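UDP-L-Rhamnose Synthase (Acanthamoeba polyphaga mimivirus, PDB 7JID) binds NADP and UDP-rhamnose, and probably carries out the epimerisation and reduction steps that complete UDP-L-rhamnose synthesis. Local coordinates at residues R36-S41 and N82-L87; S41-E46 and A94-K99; S223-L228 and W241-R246. One frame throughout, in Å; residues are numbered along the deposited sequence.

Interactions 1 and 2 are neighbours in the NADP-binding Rossmann fold, their centres about 12 Å apart. Interaction 1 sets the loop leading into helix 40-50 against helix 79-99, and interaction 2 sets that helix itself against the same partner; they share Ser41, and touch where Glu40 and the loop before it reach Val43 and Ile96. Their segments alternate along the sequence, meeting earlier and later parts of one long helix. Interaction 3 closes later in the chain, on the other side of its centre, with centres about 36 Å from interaction 1 and about 44 Å from interaction 2. It borders the UDP-rhamnose site, whereas interaction 1 holds the adenine end of NADP, so the contacts lie toward opposite ends of the paired ligands.

Interaction 1: residues R36-S41 and N82-L87; sequences RADDES and NVKDNL. With NAP (NADP nicotinamide-adenine-dinucleotide phosphate), chain D.
Two carboxylates, Asp38 and Asp85, converge on a single amino group: adenine N6A of NADP donates to Asp38 OD1 at 3.0 Å and to Asp85 OD1 at 2.9 Å. The two acceptor oxygens are 4.4 Å apart, and the shared donor, together with the salt bridge from Arg61 to Asp85 OD2, probably offsets their repulsion. With its CG set between the backbone N and the carbonyl carbon (chi1 58°), Asp38 stands against the aliphatic part of Lys84, its OD2 3.5 Å from CD, while the ammonium group remains further off. The backbone N of Ala37 reads the neighbouring ring nitrogen N1A through a nearly straight bond. Arg36 bends twice along its chain and lays one guanidinium face over the adenine, C2A near the centre. In the guanidinium plane, NH1 and NH2 grip phosphate oxygens O2X and O3X respectively, each at 2.9 Å. NH2 also donates to a water, which in turn donates a hydrogen bond to Asp85 OD1, 2.6 Å from the water oxygen. An arginine on the loop after the second strand, holding the 2'-phosphate and covering the adenine, is typical of NADP-binding Rossmann folds.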
loop_
_atom_site.group_PDB
_atom_site.type_symbol
_atom_site.label_atom_id
_atom_site.label_comp_id
_atom_site.label_asym_id
_atom_site.label_seq_id
_atom_site.Cartn_x
_atom_site.Cartn_y
_atom_site.Cartn_z
ATOM N N ARG A 36 -6.014 -1.545 17.458
ATOM C CA ARG A 36 -5.395 -2.081 16.223
ATOM C C ARG A 36 -4.890 -0.885 15.422
ATOM O O ARG A 36 -5.588 0.134 15.323
ATOM C CB ARG A 36 -6.384 -2.966 15.465
ATOM C CG ARG A 36 -6.946 -4.134 16.269
ATOM C CD ARG A 36 -5.859 -4.988 16.833
ATOM N NE ARG A 36 -5.138 -5.700 15.771
ATOM C CZ ARG A 36 -4.320 -6.711 16.017
ATOM N NH1 ARG A 36 -4.089 -7.083 17.260
ATOM N NH2 ARG A 36 -3.757 -7.383 15.042
ATOM N N ALA A 37 -3.678 -0.987 14.881
ATOM C CA ALA A 37 -3.012 0.169 14.253
ATOM C C ALA A 37 -3.797 0.647 13.032
ATOM O O ALA A 37 -3.685 1.801 12.719
ATOM C CB ALA A 37 -1.595 -0.148 13.900
ATOM N N ASP A 38 -4.481 -0.280 12.369
ATOM C CA ASP A 38 -5.309 -0.012 11.182
ATOM C C ASP A 38 -6.683 0.569 11.541
ATOM O O ASP A 38 -7.437 0.891 10.631
ATOM C CB ASP A 38 -5.414 -1.302 10.360
ATOM C CG ASP A 38 -6.018 -2.457 11.159
ATOM O OD1 ASP A 38 -5.330 -2.924 12.087
ATOM O OD2 ASP A 38 -7.181 -2.796 10.877
ATOM N N ASP A 39 -7.016 0.651 12.837
ATOM C CA ASP A 39 -8.293 1.229 13.314
ATOM C C ASP A 39 -7.965 2.683 13.657
ATOM O O ASP A 39 -7.781 2.979 14.824
ATOM C CB ASP A 39 -8.882 0.367 14.437
ATOM C CG ASP A 39 -10.227 0.884 14.947
ATOM O OD1 ASP A 39 -10.617 1.980 14.508
ATOM O OD2 ASP A 39 -10.828 0.190 15.814
ATOM N N GLU A 40 -7.782 3.528 12.656
ATOM C CA GLU A 40 -7.191 4.875 12.860
ATOM C C GLU A 40 -7.995 5.636 13.920
ATOM O O GLU A 40 -7.411 6.353 14.708
ATOM C CB GLU A 40 -7.051 5.666 11.560
ATOM C CG GLU A 40 -8.340 6.022 10.834
ATOM C CD GLU A 40 -9.094 4.792 10.377
ATOM O OE1 GLU A 40 -8.500 3.911 9.698
ATOM O OE2 GLU A 40 -10.266 4.681 10.781
ATOM N N SER A 41 -9.311 5.518 13.963
ATOM C CA SER A 41 -10.091 6.290 14.964
ATOM C C SER A 41 -9.806 5.761 16.381
ATOM O O SER A 41 -9.691 6.605 17.300
ATOM C CB SER A 41 -11.567 6.338 14.602
ATOM O OG SER A 41 -12.093 5.031 14.413
ATOM N N ASN A 82 -1.665 -8.330 4.356
ATOM C CA ASN A 82 -0.340 -7.775 4.027
ATOM C C ASN A 82 -0.458 -6.245 4.063
ATOM O O ASN A 82 0.286 -5.606 4.813
ATOM C CB ASN A 82 0.110 -8.319 2.674
ATOM C CG ASN A 82 1.554 -7.992 2.344
ATOM O OD1 ASN A 82 2.250 -7.358 3.135
ATOM N ND2 ASN A 82 2.039 -8.480 1.199
ATOM N N VAL A 83 -1.340 -5.652 3.253
ATOM C CA VAL A 83 -1.342 -4.163 3.191
ATOM C C VAL A 83 -1.814 -3.624 4.544
ATOM O O VAL A 83 -1.289 -2.610 4.997
ATOM C CB VAL A 83 -2.205 -3.675 2.018
ATOM C CG1 VAL A 83 -2.186 -2.159 1.962
ATOM C CG2 VAL A 83 -1.649 -4.249 0.725
ATOM N N LYS A 84 -2.799 -4.272 5.174
ATOM C CA LYS A 84 -3.375 -3.781 6.448
ATOM C C LYS A 84 -2.239 -3.657 7.483
ATOM O O LYS A 84 -2.131 -2.598 8.189
ATOM C CB LYS A 84 -4.425 -4.763 6.973
ATOM C CG LYS A 84 -5.050 -4.351 8.301
ATOM C CD LYS A 84 -5.778 -5.463 9.038
ATOM C CE LYS A 84 -6.836 -6.133 8.215
ATOM N NZ LYS A 84 -7.205 -7.384 8.930
ATOM N N ASP A 85 -1.479 -4.727 7.701
ATOM C CA ASP A 85 -0.565 -4.807 8.850
ATOM C C ASP A 85 0.790 -4.225 8.494
ATOM O O ASP A 85 1.486 -3.791 9.414
ATOM C CB ASP A 85 -0.498 -6.242 9.380
ATOM C CG ASP A 85 -1.821 -6.772 9.917
ATOM O OD1 ASP A 85 -2.685 -5.962 10.337
ATOM O OD2 ASP A 85 -1.982 -8.034 9.935
ATOM N N ASN A 86 1.217 -4.349 7.226
ATOM C CA ASN A 86 2.607 -4.067 6.825
ATOM C C ASN A 86 2.711 -2.686 6.163
ATOM O O ASN A 86 3.864 -2.280 5.935
ATOM C CB ASN A 86 3.140 -5.137 5.867
ATOM C CG ASN A 86 3.295 -6.460 6.564
ATOM O OD1 ASN A 86 3.656 -6.501 7.735
ATOM N ND2 ASN A 86 3.175 -7.558 5.798
ATOM N N LEU A 87 1.578 -2.023 5.866
ATOM C CA LEU A 87 1.620 -0.651 5.313
ATOM C C LEU A 87 0.580 0.213 6.014
ATOM O O LEU A 87 0.951 1.283 6.574
ATOM C CB LEU A 87 1.405 -0.715 3.801
ATOM C CG LEU A 87 1.615 0.594 3.049
ATOM C CD1 LEU A 87 2.046 0.286 1.629
ATOM C CD2 LEU A 87 0.351 1.442 3.068
HETATM P PA NAP D . 5.446 -11.090 15.662
HETATM O O1A NAP D . 5.922 -11.927 16.827
HETATM O O2A NAP D . 4.472 -11.687 14.694
HETATM O O5B NAP D . 4.864 -9.796 16.364
HETATM C C5B NAP D . 4.017 -8.901 15.643
HETATM C C4B NAP D . 2.948 -8.238 16.498
HETATM O O4B NAP D . 2.249 -7.238 15.768
HETATM C C3B NAP D . 1.950 -9.296 16.947
HETATM O O3B NAP D . 1.853 -9.081 18.374
HETATM C C2B NAP D . 0.683 -8.889 16.205
HETATM O O2B NAP D . -0.411 -9.059 17.055
HETATM C C1B NAP D . 0.857 -7.391 15.962
HETATM N N9A NAP D . 0.103 -6.770 14.890
HETATM C C8A NAP D . 0.126 -7.088 13.603
HETATM N N7A NAP D . -0.661 -6.270 12.902
HETATM C C5A NAP D . -1.212 -5.413 13.772
HETATM C C6A NAP D . -2.140 -4.356 13.655
HETATM N N6A NAP D . -2.623 -4.059 12.471
HETATM N N1A NAP D . -2.491 -3.709 14.820
HETATM C C2A NAP D . -1.941 -4.062 15.990
HETATM N N3A NAP D . -1.066 -5.059 16.199
HETATM C C4A NAP D . -0.683 -5.732 15.080
HETATM O O3 NAP D . 6.610 -10.490 14.724
HETATM P PN NAP D . 8.017 -9.834 15.202
HETATM O O1N NAP D . 8.998 -10.734 14.467
HETATM O O2N NAP D . 8.107 -9.437 16.615
HETATM O O5D NAP D . 8.016 -8.536 14.295
HETATM C C5D NAP D . 7.613 -7.205 14.586
HETATM C C4D NAP D . 7.388 -6.474 13.229
HETATM O O4D NAP D . 8.258 -5.388 13.184
HETATM C C3D NAP D . 7.792 -7.398 12.099
HETATM O O3D NAP D . 7.392 -6.885 10.773
HETATM C C2D NAP D . 9.286 -7.372 12.498
HETATM O O2D NAP D . 10.269 -7.829 11.558
HETATM C C1D NAP D . 9.533 -5.920 12.809
HETATM P P2B NAP D . -1.621 -10.005 16.658
HETATM O O1X NAP D . -1.231 -11.402 16.879
HETATM O O2X NAP D . -2.581 -9.526 17.764
HETATM O O3X NAP D . -2.151 -9.767 15.240
HETATM O O HOH W 1 -4.166 -7.184 12.147
#

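Interaction 2: residues S41-E46 and A94-K99; sequences SAVERE and AFICQK
Ile96 of helix 79-99 points toward helix 40-50 and meets Val43 and Glu44 there, in the layer of helices that flanks the parallel sheet of a Rossmann fold. Helix 40-50 belongs to the beta-alpha-beta crossover from strand 29-32 to strand 54-57, and helix 79-99 to the next one, from 54-57 to 103-109. The two run in the same general direction, with local axes 10.1 Å apart and crossing at -29°.

Val43 and Ile96 approach aslant, the CG1 branch of the valine against the end of the isoleucine. With CG1 of Ile96 anti to its carbonyl carbon (chi1 -65°) and the chain extended beyond, CD1 is carried across to the other helix, where it also nears the Glu44 backbone N at 3.8 Å. The other branch, CG2, faces Glu44 CA at 3.9 Å. One isoleucine therefore covers a short length of the opposing backbone as well as a side chain. Ile47 extends this buried patch, packing on Ile96 and Cys97, while Phe95 turns to another surface and stacks on Phe152 of the second subunit.

Toward the exposed margin the contact becomes polar. Glu44 and Lys99 meet at about a right angle, the lysine fully extended and the glutamate chain extended as far as its carboxylate. Their salt bridge uses the syn lone pair of OE2, and Lys99 CE follows the ammonium group in, 3.4 Å from the same oxygen. Tyr100 OH is also hydrogen-bonded to OE2, so the carboxylate is tied to Lys99, the last residue of helix 79-99, and to Tyr100 just after it. Lys99 NZ lies 2.8 Å from Glu44 OE2, and in the buried part Val43 CG1 and Ile96 CD1 are pressed to 3.5 Å, closer than carbons usually pack.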
loop_
_atom_site.group_PDB
_atom_site.type_symbol
_atom_site.label_atom_id
_atom_site.label_comp_id
_atom_site.label_asym_id
_atom_site.label_seq_id
_atom_site.Cartn_x
_atom_site.Cartn_y
_atom_site.Cartn_z
ATOM N N SER A 41 -9.311 5.518 13.963
ATOM C CA SER A 41 -10.091 6.290 14.964
ATOM C C SER A 41 -9.806 5.761 16.381
ATOM O O SER A 41 -9.691 6.605 17.300
ATOM C CB SER A 41 -11.567 6.338 14.602
ATOM O OG SER A 41 -12.093 5.031 14.413
ATOM N N ALA A 42 -9.683 4.456 16.574
ATOM C CA ALA A 42 -9.342 3.890 17.903
ATOM C C ALA A 42 -7.910 4.305 18.303
ATOM O O ALA A 42 -7.657 4.616 19.500
ATOM C CB ALA A 42 -9.512 2.400 17.917
ATOM N N VAL A 43 -6.982 4.323 17.339
ATOM C CA VAL A 43 -5.572 4.721 17.607
ATOM C C VAL A 43 -5.573 6.168 18.125
ATOM O O VAL A 43 -4.900 6.457 19.159
ATOM C CB VAL A 43 -4.726 4.620 16.326
ATOM C CG1 VAL A 43 -3.389 5.302 16.523
ATOM C CG2 VAL A 43 -4.582 3.167 15.899
ATOM N N GLU A 44 -6.292 7.061 17.445
ATOM C CA GLU A 44 -6.258 8.493 17.830
ATOM C C GLU A 44 -6.923 8.640 19.200
ATOM O O GLU A 44 -6.395 9.401 20.004
ATOM C CB GLU A 44 -6.939 9.380 16.802
ATOM C CG GLU A 44 -6.947 10.826 17.255
ATOM C CD GLU A 44 -7.171 11.834 16.165
ATOM O OE1 GLU A 44 -7.453 11.425 15.022
ATOM O OE2 GLU A 44 -7.044 13.026 16.462
ATOM N N ARG A 45 -8.004 7.916 19.473
ATOM C CA ARG A 45 -8.636 7.963 20.816
ATOM C C ARG A 45 -7.610 7.487 21.851
ATOM O O ARG A 45 -7.496 8.140 22.919
ATOM C CB ARG A 45 -9.930 7.147 20.862
ATOM C CG ARG A 45 -11.120 7.800 20.164
ATOM C CD ARG A 45 -12.409 7.022 20.482
ATOM N NE ARG A 45 -12.452 5.642 19.991
ATOM C CZ ARG A 45 -12.769 5.276 18.739
ATOM N NH1 ARG A 45 -13.068 6.187 17.826
ATOM N NH2 ARG A 45 -12.777 3.999 18.399
ATOM N N GLU A 46 -6.893 6.395 21.575
ATOM C CA GLU A 46 -5.947 5.801 22.557
ATOM C C GLU A 46 -4.805 6.784 22.810
ATOM O O GLU A 46 -4.443 6.989 23.990
ATOM C CB GLU A 46 -5.412 4.445 22.115
ATOM C CG GLU A 46 -4.547 3.788 23.169
ATOM C CD GLU A 46 -4.358 2.300 22.964
ATOM O OE1 GLU A 46 -4.234 1.893 21.797
ATOM O OE2 GLU A 46 -4.347 1.539 23.942
ATOM N N ALA A 94 1.988 6.777 11.878
ATOM C CA ALA A 94 2.773 7.951 11.431
ATOM C C ALA A 94 1.880 9.201 11.427
ATOM O O ALA A 94 2.264 10.238 12.045
ATOM C CB ALA A 94 3.396 7.755 10.091
ATOM N N PHE A 95 0.721 9.128 10.793
ATOM C CA PHE A 95 -0.130 10.330 10.634
ATOM C C PHE A 95 -0.541 10.824 12.016
ATOM O O PHE A 95 -0.524 12.040 12.257
ATOM C CB PHE A 95 -1.395 10.053 9.834
ATOM C CG PHE A 95 -1.183 10.080 8.340
ATOM C CD1 PHE A 95 -0.825 11.233 7.698
ATOM C CD2 PHE A 95 -1.324 8.934 7.583
ATOM C CE1 PHE A 95 -0.571 11.268 6.338
ATOM C CE2 PHE A 95 -1.121 8.974 6.220
ATOM C CZ PHE A 95 -0.723 10.121 5.588
ATOM N N ILE A 96 -0.980 9.922 12.865
ATOM C CA ILE A 96 -1.577 10.312 14.178
ATOM C C ILE A 96 -0.466 10.732 15.135
ATOM O O ILE A 96 -0.619 11.789 15.812
ATOM C CB ILE A 96 -2.458 9.185 14.728
ATOM C CG1 ILE A 96 -3.690 8.939 13.838
ATOM C CG2 ILE A 96 -2.883 9.507 16.150
ATOM C CD1 ILE A 96 -4.392 7.638 14.175
ATOM N N CYS A 97 0.661 10.022 15.193
ATOM C CA CYS A 97 1.788 10.476 16.063
ATOM C C CYS A 97 2.249 11.868 15.630
ATOM O O CYS A 97 2.447 12.703 16.532
ATOM C CB CYS A 97 2.922 9.464 16.104
ATOM S SG CYS A 97 2.407 8.006 16.998
ATOM N N GLN A 98 2.347 12.129 14.327
ATOM C CA GLN A 98 2.779 13.429 13.785
ATOM C C GLN A 98 1.803 14.505 14.251
ATOM O O GLN A 98 2.255 15.583 14.721
ATOM C CB GLN A 98 2.850 13.367 12.276
ATOM C CG GLN A 98 3.293 14.681 11.671
ATOM C CD GLN A 98 3.332 14.607 10.173
ATOM O OE1 GLN A 98 2.311 14.428 9.486
ATOM N NE2 GLN A 98 4.511 14.851 9.643
ATOM N N LYS A 99 0.504 14.243 14.130
ATOM C CA LYS A 99 -0.502 15.259 14.506
ATOM C C LYS A 99 -0.318 15.641 15.971
ATOM O O LYS A 99 -0.398 16.866 16.246
ATOM C CB LYS A 99 -1.910 14.726 14.255
ATOM C CG LYS A 99 -3.037 15.534 14.895
ATOM C CD LYS A 99 -4.419 15.010 14.489
ATOM C CE LYS A 99 -5.569 15.767 15.123
ATOM N NZ LYS A 99 -6.882 15.220 14.692
#

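Interaction 3: residues S223-L228 and W241-R246; sequences SHNEIL and WENMSR. With AWU ([[(2~{R},3~{S},4~{R},5~{R})-5-[2,4-bis(oxidanylidene)pyrimidin-1-yl]-3,4-bis(oxidanyl)oxolan-2-yl]methoxy-oxidanyl-phosphoryl] [(2~{R},3~{R},4~{R},5~{R},6~{S})-6-methyl-3,4,5-tris(oxidanyl)oxan-2-yl] hydrogen phosphate), chain C; EDO (1,2-ethanediol), chain H; EDO (1,2-ethanediol), chain J.
Asn225 OD1 receives two N-H groups from the opposing segment, one from Asn243 ND2 and one from Trp241 NE1, each at 2.9 Å. The two donors use the oxygen differently. Asn243 comes in the carbonyl plane, on a lone pair, with a nearly straight bond, whereas the indole N-H arrives from above that plane, 52° out of it. A weak return bond runs from Asn225 ND2 to Asn243 OD1, the two side chains approaching from opposite directions with their amide planes well twisted apart.

Beside this polar group Leu228 presses on the indole. Its CB sits over the six-membered ring, 3.4 Å from the centroid and almost on the ring normal, a CH-pi contact, and Leu228 CD1 lies near CG and CD2 of the five-membered ring. A chi1 of 59° places the Trp241 ring beside helix 224-234, and chi2 of 95° turns its face to Leu228. The other face carries a 1,2-ethanediol, probably from the crystallisation liquor.

Further out, Asn243 ND2 also donates to Ile185 O, and backbone hydrogen bonds between Ile185 and both Glu242 and Met244 join the short strand 242-243 to strand 184-185. Helix 224-234 is fixed at its start by a capping box: Glu226 N donates to Ser223 OG, and Ser223 N to Glu226 OE1. From the first turn of this helix His224 NE2 shares a hydrogen bond of 2.8 Å with ribose O3C of UDP-rhamnose, while Met244 CE lies 3.4 Å from uracil N3. Two N-H donors on OD1 should fix which way the Asn225 amide is turned, and they link the start of the helix bearing His224 to the strand before Met244, both residues of the UDP-rhamnose pocket.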
loop_
_atom_site.group_PDB
_atom_site.type_symbol
_atom_site.label_atom_id
_atom_site.label_comp_id
_atom_site.label_asym_id
_atom_site.label_seq_id
_atom_site.Cartn_x
_atom_site.Cartn_y
_atom_site.Cartn_z
ATOM N N SER A 223 27.387 -15.061 6.398
ATOM C CA SER A 223 26.593 -16.073 5.661
ATOM C C SER A 223 26.039 -17.107 6.615
ATOM O O SER A 223 26.562 -17.296 7.714
ATOM C CB SER A 223 27.377 -16.766 4.588
ATOM O OG SER A 223 28.344 -17.596 5.187
ATOM N N HIS A 224 25.062 -17.822 6.116
ATOM C CA HIS A 224 24.469 -18.975 6.836
ATOM C C HIS A 224 25.601 -19.963 7.144
ATOM O O HIS A 224 25.641 -20.507 8.245
ATOM C CB HIS A 224 23.376 -19.610 5.990
ATOM C CG HIS A 224 22.351 -18.687 5.426
ATOM N ND1 HIS A 224 22.682 -17.592 4.623
ATOM C CD2 HIS A 224 21.010 -18.701 5.515
ATOM C CE1 HIS A 224 21.563 -16.998 4.236
ATOM N NE2 HIS A 224 20.545 -17.637 4.787
ATOM N N ASN A 225 26.463 -20.230 6.170
ATOM C CA ASN A 225 27.556 -21.189 6.398
ATOM C C ASN A 225 28.473 -20.692 7.495
ATOM O O ASN A 225 28.926 -21.521 8.296
ATOM C CB ASN A 225 28.310 -21.464 5.110
ATOM C CG ASN A 225 27.598 -22.407 4.172
ATOM O OD1 ASN A 225 26.546 -22.960 4.482
ATOM N ND2 ASN A 225 28.169 -22.521 2.986
ATOM N N GLU A 226 28.783 -19.399 7.546
ATOM C CA GLU A 226 29.702 -18.917 8.609
ATOM C C GLU A 226 29.049 -19.130 9.985
ATOM O O GLU A 226 29.740 -19.538 10.937
ATOM C CB GLU A 226 30.069 -17.445 8.464
ATOM C CG GLU A 226 31.050 -17.149 7.363
ATOM C CD GLU A 226 31.181 -15.666 7.128
ATOM O OE1 GLU A 226 30.186 -15.094 6.734
ATOM O OE2 GLU A 226 32.267 -15.106 7.336
ATOM N N ILE A 227 27.740 -18.881 10.102
ATOM C CA ILE A 227 26.992 -19.037 11.374
ATOM C C ILE A 227 26.958 -20.516 11.770
ATOM O O ILE A 227 27.334 -20.818 12.919
ATOM C CB ILE A 227 25.561 -18.480 11.282
ATOM C CG1 ILE A 227 25.595 -16.970 11.094
ATOM C CG2 ILE A 227 24.780 -18.878 12.545
ATOM C CD1 ILE A 227 24.269 -16.441 10.659
ATOM N N LEU A 228 26.636 -21.408 10.849
ATOM C CA LEU A 228 26.523 -22.843 11.205
ATOM C C LEU A 228 27.929 -23.336 11.551
ATOM O O LEU A 228 28.024 -24.168 12.413
ATOM C CB LEU A 228 25.879 -23.631 10.068
ATOM C CG LEU A 228 24.407 -23.287 9.895
ATOM C CD1 LEU A 228 23.892 -23.779 8.560
ATOM C CD2 LEU A 228 23.577 -23.819 11.060
ATOM N N TRP A 241 25.417 -29.961 7.459
ATOM C CA TRP A 241 24.223 -29.475 6.744
ATOM C C TRP A 241 24.450 -29.602 5.243
ATOM O O TRP A 241 25.607 -29.592 4.787
ATOM C CB TRP A 241 23.875 -28.040 7.176
ATOM C CG TRP A 241 24.957 -27.048 6.930
ATOM C CD1 TRP A 241 25.092 -26.229 5.854
ATOM C CD2 TRP A 241 26.098 -26.781 7.776
ATOM N NE1 TRP A 241 26.208 -25.455 5.977
ATOM C CE2 TRP A 241 26.841 -25.765 7.148
ATOM C CE3 TRP A 241 26.551 -27.256 9.010
ATOM C CZ2 TRP A 241 28.028 -25.261 7.682
ATOM C CZ3 TRP A 241 27.720 -26.747 9.545
ATOM C CH2 TRP A 241 28.435 -25.749 8.891
ATOM N N GLU A 242 23.340 -29.649 4.498
ATOM C CA GLU A 242 23.349 -29.647 3.022
ATOM C C GLU A 242 23.115 -28.221 2.516
ATOM O O GLU A 242 22.240 -27.530 3.068
ATOM C CB GLU A 242 22.247 -30.579 2.522
ATOM C CG GLU A 242 22.216 -30.719 1.015
ATOM C CD GLU A 242 21.252 -31.789 0.512
ATOM O OE1 GLU A 242 21.111 -31.904 -0.708
ATOM O OE2 GLU A 242 20.645 -32.507 1.345
ATOM N N ASN A 243 23.882 -27.800 1.522
ATOM C CA ASN A 243 23.684 -26.487 0.859
ATOM C C ASN A 243 22.777 -26.678 -0.346
ATOM O O ASN A 243 22.718 -27.831 -0.902
ATOM C CB ASN A 243 24.993 -25.827 0.461
ATOM C CG ASN A 243 25.669 -25.180 1.652
ATOM O OD1 ASN A 243 26.802 -25.520 1.946
ATOM N ND2 ASN A 243 24.994 -24.269 2.347
ATOM N N MET A 244 22.048 -25.636 -0.686
ATOM C CA MET A 244 21.292 -25.555 -1.949
ATOM C C MET A 244 21.487 -24.171 -2.526
ATOM O O MET A 244 21.797 -23.207 -1.771
ATOM C CB MET A 244 19.803 -25.852 -1.737
ATOM C CG MET A 244 19.073 -24.836 -0.856
ATOM S SD MET A 244 17.314 -25.139 -0.924
ATOM C CE MET A 244 16.777 -24.088 0.434
ATOM N N SER A 245 21.243 -24.037 -3.816
ATOM C CA SER A 245 21.385 -22.768 -4.561
ATOM C C SER A 245 20.112 -21.913 -4.381
ATOM O O SER A 245 19.122 -22.433 -3.882
ATOM C CB SER A 245 21.589 -23.049 -6.029
ATOM O OG SER A 245 20.400 -23.585 -6.581
ATOM N N ARG A 246 20.223 -20.627 -4.685
ATOM C CA ARG A 246 19.074 -19.665 -4.761
ATOM C C ARG A 246 17.940 -20.239 -5.625
ATOM O O ARG A 246 16.781 -20.127 -5.242
ATOM C CB ARG A 246 19.623 -18.360 -5.345
ATOM C CG ARG A 246 18.595 -17.251 -5.452
ATOM C CD ARG A 246 18.479 -16.492 -4.168
ATOM N NE ARG A 246 17.622 -15.313 -4.381
ATOM C CZ ARG A 246 18.040 -14.072 -4.584
ATOM N NH1 ARG A 246 19.325 -13.762 -4.690
ATOM N NH2 ARG A 246 17.136 -13.121 -4.717
HETATM P PA AWU C . 12.758 -17.536 6.265
HETATM O O1A AWU C . 11.887 -17.927 5.131
HETATM O O2A AWU C . 12.782 -18.425 7.496
HETATM O O3A AWU C . 12.447 -16.116 7.001
HETATM P PB AWU C . 11.672 -14.813 6.351
HETATM O O1B AWU C . 12.217 -14.346 4.979
HETATM O O2B AWU C . 10.152 -15.038 6.509
HETATM O O3B AWU C . 12.192 -13.733 7.410
HETATM C "C5'" AWU C . 10.912 -10.417 8.121
HETATM O "O5'" AWU C . 11.243 -11.788 8.227
HETATM C "C4'" AWU C . 12.174 -9.579 8.231
HETATM O "O4'" AWU C . 11.914 -8.184 7.955
HETATM C "C3'" AWU C . 13.169 -10.077 7.234
HETATM O "O3'" AWU C . 14.410 -9.500 7.543
HETATM C "C2'" AWU C . 13.397 -11.583 7.315
HETATM C "C1'" AWU C . 12.137 -12.330 7.348
HETATM N N1 AWU C . 16.361 -20.591 4.110
HETATM C C2 AWU C . 17.160 -21.688 3.839
HETATM O O2 AWU C . 18.403 -21.578 3.881
HETATM N N3 AWU C . 16.557 -22.906 3.665
HETATM C C4 AWU C . 15.206 -23.038 3.601
HETATM O O4 AWU C . 14.723 -24.222 3.458
HETATM C C5 AWU C . 14.402 -21.936 3.895
HETATM C C6 AWU C . 14.984 -20.681 4.045
HETATM C C1C AWU C . 16.971 -19.249 4.329
HETATM C C2C AWU C . 16.382 -18.087 3.528
HETATM C C3C AWU C . 16.678 -16.883 4.458
HETATM C C4C AWU C . 16.579 -17.522 5.806
HETATM C C5C AWU C . 15.341 -17.171 6.604
HETATM C "C6'" AWU C . 9.938 -10.166 9.271
HETATM O "O2'" AWU C . 13.994 -11.860 8.565
HETATM O O2C AWU C . 17.075 -17.983 2.310
HETATM O O3C AWU C . 18.020 -16.452 4.315
HETATM O O4C AWU C . 16.546 -18.933 5.638
HETATM O O5C AWU C . 14.215 -17.386 5.722
HETATM C C1 EDO H . 28.819 -29.452 5.617
HETATM O O1 EDO H . 28.341 -29.781 6.885
HETATM C C2 EDO H . 29.092 -28.005 5.479
HETATM O O2 EDO H . 28.297 -27.362 4.508
HETATM C C1 EDO J . 23.553 -18.998 -4.062
HETATM O O1 EDO J . 22.911 -19.718 -5.092
HETATM C C2 EDO J . 23.690 -19.727 -2.751
HETATM O O2 EDO J . 24.705 -20.708 -2.668
#